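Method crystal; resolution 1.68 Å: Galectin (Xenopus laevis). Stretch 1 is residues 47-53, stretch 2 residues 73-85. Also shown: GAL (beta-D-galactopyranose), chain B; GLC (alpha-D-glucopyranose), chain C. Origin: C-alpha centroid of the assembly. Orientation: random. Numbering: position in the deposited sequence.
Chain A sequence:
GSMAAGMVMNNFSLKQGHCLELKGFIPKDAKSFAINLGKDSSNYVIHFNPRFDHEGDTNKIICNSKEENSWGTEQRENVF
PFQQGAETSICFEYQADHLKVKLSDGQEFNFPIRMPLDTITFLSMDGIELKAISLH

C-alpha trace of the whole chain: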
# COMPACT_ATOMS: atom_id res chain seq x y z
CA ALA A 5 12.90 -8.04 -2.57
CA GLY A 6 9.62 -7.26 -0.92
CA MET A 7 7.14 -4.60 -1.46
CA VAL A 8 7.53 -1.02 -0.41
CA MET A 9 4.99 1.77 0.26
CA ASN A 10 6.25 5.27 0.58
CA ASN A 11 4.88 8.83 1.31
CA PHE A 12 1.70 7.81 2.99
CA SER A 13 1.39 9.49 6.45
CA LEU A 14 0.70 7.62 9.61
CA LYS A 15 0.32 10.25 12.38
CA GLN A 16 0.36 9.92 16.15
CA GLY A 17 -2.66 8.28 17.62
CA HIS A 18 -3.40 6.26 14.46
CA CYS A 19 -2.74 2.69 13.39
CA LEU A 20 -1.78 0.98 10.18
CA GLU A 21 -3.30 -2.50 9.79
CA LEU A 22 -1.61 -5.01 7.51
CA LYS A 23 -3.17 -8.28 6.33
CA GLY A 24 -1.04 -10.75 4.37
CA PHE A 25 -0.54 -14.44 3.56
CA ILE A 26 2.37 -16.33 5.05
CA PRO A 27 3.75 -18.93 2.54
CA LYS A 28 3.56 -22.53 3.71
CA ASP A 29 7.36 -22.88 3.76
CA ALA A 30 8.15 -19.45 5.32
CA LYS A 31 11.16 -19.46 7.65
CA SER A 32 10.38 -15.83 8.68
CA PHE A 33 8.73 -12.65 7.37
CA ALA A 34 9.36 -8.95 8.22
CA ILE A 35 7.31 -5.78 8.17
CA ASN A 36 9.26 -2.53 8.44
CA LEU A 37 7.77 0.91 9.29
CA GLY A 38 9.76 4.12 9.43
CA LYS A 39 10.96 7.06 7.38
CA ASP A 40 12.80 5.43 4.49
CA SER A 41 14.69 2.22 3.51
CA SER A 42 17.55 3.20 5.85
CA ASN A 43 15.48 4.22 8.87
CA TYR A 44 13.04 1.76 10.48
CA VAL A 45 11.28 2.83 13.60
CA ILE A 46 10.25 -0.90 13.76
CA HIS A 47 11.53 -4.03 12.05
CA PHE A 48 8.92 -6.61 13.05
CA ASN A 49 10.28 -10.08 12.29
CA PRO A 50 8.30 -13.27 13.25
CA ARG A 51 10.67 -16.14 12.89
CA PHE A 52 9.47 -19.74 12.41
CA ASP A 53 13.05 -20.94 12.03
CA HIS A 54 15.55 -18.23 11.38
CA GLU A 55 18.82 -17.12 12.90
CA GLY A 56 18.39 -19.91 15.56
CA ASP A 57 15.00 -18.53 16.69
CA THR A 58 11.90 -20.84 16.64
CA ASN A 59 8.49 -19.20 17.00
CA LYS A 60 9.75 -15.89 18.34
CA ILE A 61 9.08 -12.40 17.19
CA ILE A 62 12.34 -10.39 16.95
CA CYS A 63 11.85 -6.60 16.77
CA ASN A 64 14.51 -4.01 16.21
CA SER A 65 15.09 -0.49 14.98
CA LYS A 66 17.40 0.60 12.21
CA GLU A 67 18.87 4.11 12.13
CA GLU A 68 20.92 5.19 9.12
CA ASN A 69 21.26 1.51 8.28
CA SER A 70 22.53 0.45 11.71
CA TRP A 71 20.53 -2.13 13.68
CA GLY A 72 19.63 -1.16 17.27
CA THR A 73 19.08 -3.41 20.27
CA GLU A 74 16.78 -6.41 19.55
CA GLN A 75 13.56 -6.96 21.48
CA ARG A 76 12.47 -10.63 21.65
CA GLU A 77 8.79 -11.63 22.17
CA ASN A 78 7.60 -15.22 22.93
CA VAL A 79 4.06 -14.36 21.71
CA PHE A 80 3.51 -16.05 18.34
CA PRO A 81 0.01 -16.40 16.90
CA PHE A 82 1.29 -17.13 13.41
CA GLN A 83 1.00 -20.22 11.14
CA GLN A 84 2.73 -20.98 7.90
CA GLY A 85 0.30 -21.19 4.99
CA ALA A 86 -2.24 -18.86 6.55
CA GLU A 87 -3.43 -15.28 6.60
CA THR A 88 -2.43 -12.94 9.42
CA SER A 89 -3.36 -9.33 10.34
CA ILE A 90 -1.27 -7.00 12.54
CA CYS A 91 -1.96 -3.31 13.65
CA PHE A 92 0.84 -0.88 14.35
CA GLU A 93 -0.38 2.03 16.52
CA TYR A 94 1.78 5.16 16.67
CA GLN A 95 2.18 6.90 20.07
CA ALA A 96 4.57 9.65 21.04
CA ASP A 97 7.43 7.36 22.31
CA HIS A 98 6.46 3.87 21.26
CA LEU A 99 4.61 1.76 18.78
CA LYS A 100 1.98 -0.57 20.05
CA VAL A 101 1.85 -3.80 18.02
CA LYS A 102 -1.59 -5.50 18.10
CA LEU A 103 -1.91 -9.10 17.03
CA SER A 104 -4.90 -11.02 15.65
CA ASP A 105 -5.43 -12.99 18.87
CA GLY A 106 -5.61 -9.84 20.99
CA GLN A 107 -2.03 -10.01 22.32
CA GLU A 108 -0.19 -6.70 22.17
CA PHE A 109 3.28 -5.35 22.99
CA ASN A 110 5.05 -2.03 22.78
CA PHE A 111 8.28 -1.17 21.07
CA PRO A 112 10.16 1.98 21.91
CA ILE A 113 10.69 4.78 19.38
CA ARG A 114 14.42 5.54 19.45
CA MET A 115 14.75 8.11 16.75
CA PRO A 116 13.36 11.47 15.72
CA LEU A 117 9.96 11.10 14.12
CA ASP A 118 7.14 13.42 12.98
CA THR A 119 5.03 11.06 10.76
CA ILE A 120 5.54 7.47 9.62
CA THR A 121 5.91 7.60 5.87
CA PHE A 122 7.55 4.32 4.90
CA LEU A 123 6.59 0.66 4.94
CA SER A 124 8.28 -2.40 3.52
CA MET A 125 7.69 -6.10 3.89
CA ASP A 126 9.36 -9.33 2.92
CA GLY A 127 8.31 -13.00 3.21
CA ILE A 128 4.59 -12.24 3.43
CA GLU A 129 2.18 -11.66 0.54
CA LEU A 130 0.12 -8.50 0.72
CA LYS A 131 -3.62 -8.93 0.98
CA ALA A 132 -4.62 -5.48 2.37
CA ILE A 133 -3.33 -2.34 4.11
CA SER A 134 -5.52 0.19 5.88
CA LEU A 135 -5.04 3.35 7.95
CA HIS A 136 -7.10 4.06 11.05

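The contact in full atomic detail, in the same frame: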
# COMPACT_ATOMS: atom_id res chain seq x y z
N HIS A 47 11.33 -2.87 12.86
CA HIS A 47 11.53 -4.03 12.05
C HIS A 47 10.89 -5.11 12.89
O HIS A 47 11.37 -5.40 14.01
CB HIS A 47 13.02 -4.29 11.83
CG HIS A 47 13.35 -5.65 11.26
ND1 HIS A 47 13.17 -5.97 9.93
CD2 HIS A 47 13.94 -6.71 11.84
CE1 HIS A 47 13.65 -7.20 9.72
NE2 HIS A 47 14.16 -7.63 10.85
N PHE A 48 9.78 -5.64 12.39
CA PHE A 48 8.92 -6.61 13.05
C PHE A 48 9.10 -7.94 12.33
O PHE A 48 8.75 -8.07 11.15
CB PHE A 48 7.48 -6.14 12.91
CG PHE A 48 6.47 -7.09 13.45
CD1 PHE A 48 6.19 -7.11 14.81
CD2 PHE A 48 5.79 -7.96 12.61
CE1 PHE A 48 5.24 -7.97 15.33
CE2 PHE A 48 4.84 -8.87 13.11
CZ PHE A 48 4.60 -8.88 14.49
N ASN A 49 9.80 -8.88 12.95
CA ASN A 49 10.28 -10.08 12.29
C ASN A 49 9.93 -11.45 13.01
O ASN A 49 10.75 -11.97 13.76
CB ASN A 49 11.81 -9.94 12.17
CG ASN A 49 12.48 -11.04 11.34
OD1 ASN A 49 13.64 -11.33 11.59
ND2 ASN A 49 11.80 -11.61 10.37
N PRO A 50 8.70 -11.99 12.74
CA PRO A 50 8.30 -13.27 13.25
C PRO A 50 9.18 -14.29 12.54
O PRO A 50 9.36 -14.24 11.36
CB PRO A 50 6.82 -13.37 12.83
CG PRO A 50 6.37 -11.95 12.83
CD PRO A 50 7.56 -11.32 12.11
N ARG A 51 9.76 -15.18 13.32
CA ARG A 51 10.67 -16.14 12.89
C ARG A 51 10.14 -17.53 13.28
O ARG A 51 10.03 -17.85 14.51
CB ARG A 51 12.02 -15.97 13.58
CG ARG A 51 12.69 -14.66 13.20
CD ARG A 51 14.10 -14.51 13.77
NE ARG A 51 14.71 -13.24 13.32
CZ ARG A 51 15.87 -12.77 13.81
NH1 ARG A 51 16.55 -13.48 14.69
NH2 ARG A 51 16.39 -11.63 13.36
N PHE A 52 9.86 -18.33 12.26
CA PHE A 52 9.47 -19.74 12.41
C PHE A 52 10.71 -20.58 12.67
O PHE A 52 10.73 -21.36 13.62
CB PHE A 52 8.79 -20.25 11.14
CG PHE A 52 7.47 -19.60 10.86
CD1 PHE A 52 6.34 -19.99 11.55
CD2 PHE A 52 7.37 -18.61 9.91
CE1 PHE A 52 5.12 -19.36 11.37
CE2 PHE A 52 6.14 -17.97 9.69
CZ PHE A 52 5.02 -18.34 10.42
N ASP A 53 11.68 -20.48 11.77
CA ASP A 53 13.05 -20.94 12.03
C ASP A 53 14.08 -20.12 11.31
O ASP A 53 14.39 -20.38 10.13
CB ASP A 53 13.24 -22.39 11.59
CG ASP A 53 14.68 -22.88 11.80
OD1 ASP A 53 15.37 -22.38 12.72
OD2 ASP A 53 15.11 -23.76 11.00
N THR A 73 19.19 -2.29 19.33
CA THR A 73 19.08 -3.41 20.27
C THR A 73 17.81 -4.26 20.00
O THR A 73 16.70 -3.71 20.03
CB THR A 73 19.03 -2.87 21.71
OG1 THR A 73 20.26 -2.15 21.94
CG2 THR A 73 18.94 -4.01 22.76
N GLU A 74 17.97 -5.60 19.80
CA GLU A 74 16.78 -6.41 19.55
C GLU A 74 15.88 -6.54 20.76
O GLU A 74 16.38 -6.60 21.89
CB GLU A 74 17.18 -7.84 19.16
CG GLU A 74 17.73 -7.99 17.78
CD GLU A 74 18.15 -9.43 17.41
OE1 GLU A 74 18.07 -10.36 18.22
OE2 GLU A 74 18.52 -9.61 16.28
N GLN A 75 14.58 -6.62 20.49
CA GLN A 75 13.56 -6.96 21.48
C GLN A 75 12.94 -8.33 21.04
O GLN A 75 12.53 -8.51 19.89
CB GLN A 75 12.52 -5.84 21.60
CG GLN A 75 11.55 -6.04 22.74
CD GLN A 75 10.57 -4.89 22.85
OE1 GLN A 75 10.97 -3.73 23.11
NE2 GLN A 75 9.30 -5.19 22.65
N ARG A 76 12.97 -9.30 21.94
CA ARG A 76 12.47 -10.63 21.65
C ARG A 76 11.11 -10.88 22.37
O ARG A 76 10.98 -10.71 23.60
CB ARG A 76 13.50 -11.72 21.96
CG ARG A 76 14.21 -12.32 20.75
CD ARG A 76 15.32 -13.35 21.09
NE ARG A 76 16.15 -13.65 19.88
CZ ARG A 76 17.10 -12.84 19.38
NH1 ARG A 76 17.40 -11.71 20.03
NH2 ARG A 76 17.79 -13.19 18.26
N GLU A 77 10.08 -11.25 21.60
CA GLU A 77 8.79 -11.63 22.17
C GLU A 77 8.49 -13.12 21.96
O GLU A 77 8.63 -13.57 20.87
CB GLU A 77 7.70 -10.77 21.50
CG GLU A 77 7.94 -9.28 21.59
CD GLU A 77 7.72 -8.71 22.97
OE1 GLU A 77 6.90 -9.25 23.77
OE2 GLU A 77 8.33 -7.65 23.27
N ASN A 78 8.09 -13.86 23.01
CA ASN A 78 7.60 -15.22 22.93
C ASN A 78 6.15 -15.31 22.36
O ASN A 78 5.75 -16.32 21.88
CB ASN A 78 7.64 -16.02 24.28
CG ASN A 78 9.04 -16.22 24.81
OD1 ASN A 78 10.01 -15.93 24.12
ND2 ASN A 78 9.17 -16.72 26.04
N VAL A 79 5.39 -14.23 22.31
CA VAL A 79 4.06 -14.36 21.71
C VAL A 79 4.22 -14.71 20.24
O VAL A 79 5.10 -14.17 19.57
CB VAL A 79 3.24 -13.09 21.86
CG1 VAL A 79 3.81 -11.97 21.04
CG2 VAL A 79 1.81 -13.32 21.40
N PHE A 80 3.37 -15.59 19.72
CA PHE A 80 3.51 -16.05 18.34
C PHE A 80 2.24 -16.69 17.81
O PHE A 80 2.17 -17.92 17.66
CB PHE A 80 4.66 -17.06 18.26
CG PHE A 80 5.27 -17.20 16.89
CD1 PHE A 80 6.24 -16.31 16.46
CD2 PHE A 80 4.95 -18.25 16.02
CE1 PHE A 80 6.82 -16.43 15.20
CE2 PHE A 80 5.48 -18.34 14.74
CZ PHE A 80 6.45 -17.41 14.32
N PRO A 81 1.27 -15.88 17.47
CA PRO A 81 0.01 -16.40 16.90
C PRO A 81 0.05 -16.65 15.40
O PRO A 81 -0.96 -16.40 14.72
CB PRO A 81 -0.92 -15.25 17.14
CG PRO A 81 -0.04 -14.07 16.96
CD PRO A 81 1.24 -14.43 17.62
N PHE A 82 1.19 -17.01 14.85
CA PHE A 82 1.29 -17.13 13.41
C PHE A 82 1.37 -18.61 12.99
O PHE A 82 1.79 -19.42 13.77
CB PHE A 82 2.49 -16.31 12.87
CG PHE A 82 2.55 -14.91 13.37
CD1 PHE A 82 1.78 -13.93 12.78
CD2 PHE A 82 3.45 -14.53 14.39
CE1 PHE A 82 1.82 -12.65 13.26
CE2 PHE A 82 3.52 -13.25 14.84
CZ PHE A 82 2.71 -12.32 14.26
N GLN A 83 0.83 -18.93 11.80
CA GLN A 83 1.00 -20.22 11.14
C GLN A 83 1.46 -20.02 9.72
O GLN A 83 1.03 -19.10 9.02
CB GLN A 83 -0.33 -21.00 11.10
CG GLN A 83 -1.25 -20.66 12.27
CD GLN A 83 -2.48 -21.57 12.40
OE1 GLN A 83 -3.12 -21.95 11.41
NE2 GLN A 83 -2.82 -21.89 13.65
N GLN A 84 2.30 -20.93 9.27
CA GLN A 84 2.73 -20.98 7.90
C GLN A 84 1.56 -21.43 7.06
O GLN A 84 0.73 -22.21 7.54
CB GLN A 84 3.88 -21.99 7.73
CG GLN A 84 5.17 -21.59 8.43
CD GLN A 84 6.06 -22.80 8.70
OE1 GLN A 84 5.58 -23.77 9.26
NE2 GLN A 84 7.32 -22.75 8.29
N GLY A 85 1.45 -20.89 5.85
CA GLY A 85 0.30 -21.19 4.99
C GLY A 85 -1.05 -20.68 5.46
O GLY A 85 -2.09 -21.36 5.28
C1 GAL B . 19.47 -10.21 12.06
C2 GAL B . 18.82 -10.48 10.71
C3 GAL B . 18.18 -9.25 10.08
C4 GAL B . 17.30 -8.56 11.13
C5 GAL B . 18.11 -8.35 12.42
C6 GAL B . 17.36 -7.69 13.56
O2 GAL B . 19.80 -10.96 9.80
O3 GAL B . 17.50 -9.63 8.89
O4 GAL B . 16.15 -9.37 11.42
O5 GAL B . 18.59 -9.58 12.98
O6 GAL B . 18.14 -7.50 14.72
C1 GLC C . 22.41 -12.01 15.94
C2 GLC C . 20.94 -12.36 16.05
C3 GLC C . 20.10 -12.20 14.83
C4 GLC C . 20.68 -11.20 13.80
C5 GLC C . 22.17 -11.40 13.53
C6 GLC C . 22.78 -10.23 12.84
O1 GLC C . 23.25 -12.83 16.72
O2 GLC C . 20.61 -13.55 16.74
O3 GLC C . 18.79 -11.86 15.30
O4 GLC C . 19.97 -11.45 12.64
O5 GLC C . 22.91 -11.55 14.70
O6 GLC C . 24.14 -10.59 12.62

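Thr73 opens stretch 2 out of reach of stretch 1, and the contact begins at Glu74. Its OE2 lies 4.1 Å from Arg51 NH2, beyond salt-bridge range, so the opposite charges are near but not paired directly. The sugar bridges them instead: Glu74 OE2 accepts hydrogen bonds from GLC O3 (2.5 Å, very short) and GAL O6 (2.7 Å), while Arg51 NH1 donates to GLC O3 at 2.8 Å and Arg51 NH2 to GAL O4 at 3.0 Å. On its own strand, Arg51 is steadied by Arg51 NE donating to Asn49 OD1 (2.8 Å, 163°).

Arg76 brings a like charge close, with Arg76 NH2 3.8 Å from Arg51 NH1. The Glu74 carboxylate offsets part of this charge: Arg76 NH1 forms a salt bridge with Glu74 OE1 at a very short 2.4 Å. Separately, Arg76 NH2 makes a weak hydrogen bond to GLC O2 (3.2 Å).

From Phe80 onward the contact turns largely apolar. The Phe80 ring points its edge at a face of Phe52 in an offset edge-to-face pair, with centroids 5.2 Å apart and planes at 88°; the closest atoms are Phe80 CE2 and Phe52 CE1, at 3.5 Å. Phe80 CE1 also packs 3.9 Å from Pro50 CB.

Phe82 directs its CA-to-CB bond toward stretch 1. Pro50 CG sits 3.7 Å from Phe82 CE2 and 4.2 Å from the ring centroid, 30° off the normal, an off-centre CH-pi contact. Phe82 CZ meets Phe48 CZ at 3.9 Å, near the plane of the Phe48 ring.

Gln84 covers the Phe52 face opposite Phe80: Gln84 CG lies 3.6 Å from the Phe52 ring centroid, only 7° off the normal. Phe52 is thus sandwiched between an aromatic edge and an aliphatic methylene. No hydrogen bond joins the two stretches directly; packing and shared sugar contacts link them.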